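Local structure of uncharacterized protein LPG1670 (Legionella pneumophila subsp. pneumophila, 5T2X) at residues Phe176-Leu181 and Ser193-Ala197. The protein is of unknown function, a largely helical Legionella protein of the DUF5630 family. Sequence-based numbering, arbitrary orientation.
Sequences FYKTCL and SYQEA
A chi1 of -66° swings the Leu181 isobutyl group away from its own carbonyl, and its CD2 branch reaches the ring of Tyr194, whose own side-chain torsions carry the phenol back to the interface although its CB starts out away from it. The methyl lies 3.6 Å from Tyr194 CE1, approaching the ring obliquely, and the two side chains cross at about a right angle. The same methyl also touches Ala197 CB, so one leucine branch bridges residues nearly a turn apart. Ala197 sits at the closest point of the pair, where its CA comes within 4.3 Å of Tyr177 CA. Its CB meets Cys180 CB at 3.6 Å and lies 3.7 Å from Tyr177 O. Cys180 directs its CB toward the other helix, where it packs 3.3 Å from Ser193 O, the carbonyl that already accepts the Ala197 N-H, while SG lies against Glu196 CB. Along one flank the Tyr177 ring presents its edge to the end of 193-197, CD1 standing 3.4 Å from Ala197 O near the ring plane. On the other, Phe176 CE1 approaches Glu196 OE1 at 3.9 Å, again at the ring edge, with ring and carboxylate planes 75° apart. Helices 169-185 and 191-207 thus form an antiparallel hairpin, their local axes 8.1 Å apart at 166°, a close approach consistent with the small Cys180 and Ala197 side chains. Beyond the pair, Phe176 also packs on Leu158 and Cys165 of helix 153-167, while Tyr177 touches Ala240 and Thr244 of helix 237-248. The contact rests mainly on carbon atoms packed against one another and against backbone carbonyls; partly positive ring hydrogens may add a weak attraction at Tyr177, and at most a slight one at Phe176, where the oxygen is farther away.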
ATOM      1  N   PHE A 176      10.864   0.019   0.590  1.00 26.52           N
ATOM      2  CA  PHE A 176      11.749  -0.138   1.740  1.00 27.77           C
ATOM      3  C   PHE A 176      13.207   0.020   1.332  1.00 34.06           C
ATOM      4  O   PHE A 176      14.002   0.624   2.061  1.00 31.42           O
ATOM      5  CB  PHE A 176      11.515  -1.504   2.386  1.00 33.08           C
ATOM      6  CG  PHE A 176      12.166  -1.667   3.734  1.00 36.02           C
ATOM      7  CD1 PHE A 176      13.477  -2.106   3.842  1.00 33.61           C
ATOM      8  CD2 PHE A 176      11.459  -1.400   4.894  1.00 33.67           C
ATOM      9  CE1 PHE A 176      14.072  -2.265   5.083  1.00 33.46           C
ATOM     10  CE2 PHE A 176      12.049  -1.558   6.137  1.00 37.88           C
ATOM     11  CZ  PHE A 176      13.357  -1.990   6.231  1.00 35.61           C
ATOM     12  N   TYR A 177      13.574  -0.516   0.167  1.00 33.39           N
ATOM     13  CA  TYR A 177      14.943  -0.382  -0.320  1.00 32.30           C
ATOM     14  C   TYR A 177      15.290   1.077  -0.588  1.00 34.22           C
ATOM     15  O   TYR A 177      16.347   1.564  -0.169  1.00 34.64           O
ATOM     16  CB  TYR A 177      15.128  -1.234  -1.579  1.00 29.57           C
ATOM     17  CG  TYR A 177      16.054  -0.641  -2.619  1.00 37.66           C
ATOM     18  CD1 TYR A 177      17.435  -0.713  -2.474  1.00 39.45           C
ATOM     19  CD2 TYR A 177      15.546  -0.021  -3.754  1.00 31.02           C
ATOM     20  CE1 TYR A 177      18.282  -0.173  -3.426  1.00 38.04           C
ATOM     21  CE2 TYR A 177      16.385   0.521  -4.710  1.00 42.99           C
ATOM     22  CZ  TYR A 177      17.750   0.441  -4.542  1.00 44.59           C
ATOM     23  OH  TYR A 177      18.584   0.979  -5.493  1.00 49.37           O
ATOM     24  N   LYS A 178      14.404   1.797  -1.280  1.00 31.86           N
ATOM     25  CA  LYS A 178      14.657   3.205  -1.560  1.00 28.32           C
ATOM     26  C   LYS A 178      14.633   4.043  -0.288  1.00 36.51           C
ATOM     27  O   LYS A 178      15.374   5.026  -0.182  1.00 35.55           O
ATOM     28  CB  LYS A 178      13.634   3.733  -2.567  1.00 38.31           C
ATOM     29  CG  LYS A 178      13.958   5.114  -3.112  1.00 61.33           C
ATOM     30  CD  LYS A 178      15.302   5.117  -3.826  1.00 73.70           C
ATOM     31  CE  LYS A 178      15.657   6.503  -4.339  1.00 70.38           C
ATOM     32  NZ  LYS A 178      16.962   6.511  -5.056  1.00 68.31           N
ATOM     33  N   THR A 179      13.796   3.671   0.682  1.00 31.36           N
ATOM     34  CA  THR A 179      13.755   4.408   1.941  1.00 30.20           C
ATOM     35  C   THR A 179      15.065   4.264   2.705  1.00 29.65           C
ATOM     36  O   THR A 179      15.552   5.231   3.303  1.00 36.01           O
ATOM     37  CB  THR A 179      12.575   3.929   2.789  1.00 29.61           C
ATOM     38  OG1 THR A 179      11.352   4.149   2.076  1.00 31.11           O
ATOM     39  CG2 THR A 179      12.523   4.678   4.113  1.00 22.47           C
ATOM     40  N   CYS A 180      15.660   3.068   2.682  1.00 31.97           N
ATOM     41  CA  CYS A 180      16.942   2.866   3.348  1.00 35.69           C
ATOM     42  C   CYS A 180      18.049   3.667   2.673  1.00 33.66           C
ATOM     43  O   CYS A 180      18.951   4.177   3.347  1.00 34.27           O
ATOM     44  CB  CYS A 180      17.295   1.379   3.375  1.00 27.97           C
ATOM     45  SG  CYS A 180      16.248   0.373   4.453  1.00 36.28           S
ATOM     46  N   LEU A 181      18.003   3.785   1.342  1.00 35.41           N
ATOM     47  CA  LEU A 181      18.985   4.611   0.643  1.00 27.75           C
ATOM     48  C   LEU A 181      18.863   6.071   1.054  1.00 26.69           C
ATOM     49  O   LEU A 181      19.870   6.739   1.313  1.00 34.83           O
ATOM     50  CB  LEU A 181      18.819   4.473  -0.871  1.00 30.30           C
ATOM     51  CG  LEU A 181      19.117   3.130  -1.540  1.00 35.19           C
ATOM     52  CD1 LEU A 181      19.060   3.288  -3.051  1.00 34.91           C
ATOM     53  CD2 LEU A 181      20.466   2.582  -1.109  1.00 29.60           C
ATOM     54  N   SER A 193      22.235   1.064   7.030  1.00 37.62           N
ATOM     55  CA  SER A 193      21.142   1.424   6.134  1.00 35.14           C
ATOM     56  C   SER A 193      21.338   0.811   4.753  1.00 40.45           C
ATOM     57  O   SER A 193      20.377   0.339   4.134  1.00 42.42           O
ATOM     58  CB  SER A 193      21.023   2.944   6.042  1.00 33.45           C
ATOM     59  OG  SER A 193      20.868   3.518   7.328  1.00 44.43           O
ATOM     60  N   TYR A 194      22.579   0.797   4.255  1.00 35.97           N
ATOM     61  CA  TYR A 194      22.839   0.194   2.952  1.00 32.30           C
ATOM     62  C   TYR A 194      22.695  -1.321   3.004  1.00 34.52           C
ATOM     63  O   TYR A 194      22.239  -1.940   2.035  1.00 38.24           O
ATOM     64  CB  TYR A 194      24.228   0.584   2.456  1.00 32.74           C
ATOM     65  CG  TYR A 194      24.314   1.974   1.863  1.00 33.48           C
ATOM     66  CD1 TYR A 194      23.664   2.284   0.676  1.00 36.98           C
ATOM     67  CD2 TYR A 194      25.063   2.968   2.478  1.00 30.18           C
ATOM     68  CE1 TYR A 194      23.744   3.550   0.127  1.00 39.33           C
ATOM     69  CE2 TYR A 194      25.152   4.236   1.934  1.00 34.19           C
ATOM     70  CZ  TYR A 194      24.490   4.522   0.760  1.00 37.91           C
ATOM     71  OH  TYR A 194      24.575   5.784   0.217  1.00 46.02           O
ATOM     72  N   GLN A 195      23.081  -1.938   4.124  1.00 38.04           N
ATOM     73  CA  GLN A 195      22.922  -3.383   4.259  1.00 38.98           C
ATOM     74  C   GLN A 195      21.450  -3.772   4.297  1.00 41.08           C
ATOM     75  O   GLN A 195      21.059  -4.796   3.726  1.00 35.78           O
ATOM     76  CB  GLN A 195      23.643  -3.876   5.512  1.00 45.95           C
ATOM     77  CG  GLN A 195      25.148  -3.662   5.479  1.00 46.69           C
ATOM     78  CD  GLN A 195      25.805  -3.944   6.814  1.00 55.44           C
ATOM     79  OE1 GLN A 195      26.866  -3.401   7.122  1.00 59.40           O
ATOM     80  NE2 GLN A 195      25.178  -4.798   7.614  1.00 60.16           N
ATOM     81  N   GLU A 196      20.621  -2.968   4.968  1.00 40.43           N
ATOM     82  CA  GLU A 196      19.183  -3.215   4.954  1.00 36.12           C
ATOM     83  C   GLU A 196      18.578  -2.922   3.588  1.00 36.15           C
ATOM     84  O   GLU A 196      17.614  -3.581   3.185  1.00 37.95           O
ATOM     85  CB  GLU A 196      18.494  -2.379   6.035  1.00 41.97           C
ATOM     86  CG  GLU A 196      18.681  -2.909   7.448  1.00 42.79           C
ATOM     87  CD  GLU A 196      17.864  -4.159   7.715  1.00 48.27           C
ATOM     88  OE1 GLU A 196      16.745  -4.267   7.172  1.00 53.45           O
ATOM     89  OE2 GLU A 196      18.341  -5.036   8.465  1.00 51.04           O
ATOM     90  N   ALA A 197      19.127  -1.942   2.866  1.00 38.63           N
ATOM     91  CA  ALA A 197      18.640  -1.651   1.522  1.00 36.71           C
ATOM     92  C   ALA A 197      18.910  -2.813   0.576  1.00 36.81           C
ATOM     93  O   ALA A 197      18.062  -3.153  -0.258  1.00 40.31           O
ATOM     94  CB  ALA A 197      19.287  -0.372   0.992  1.00 31.35           C
TER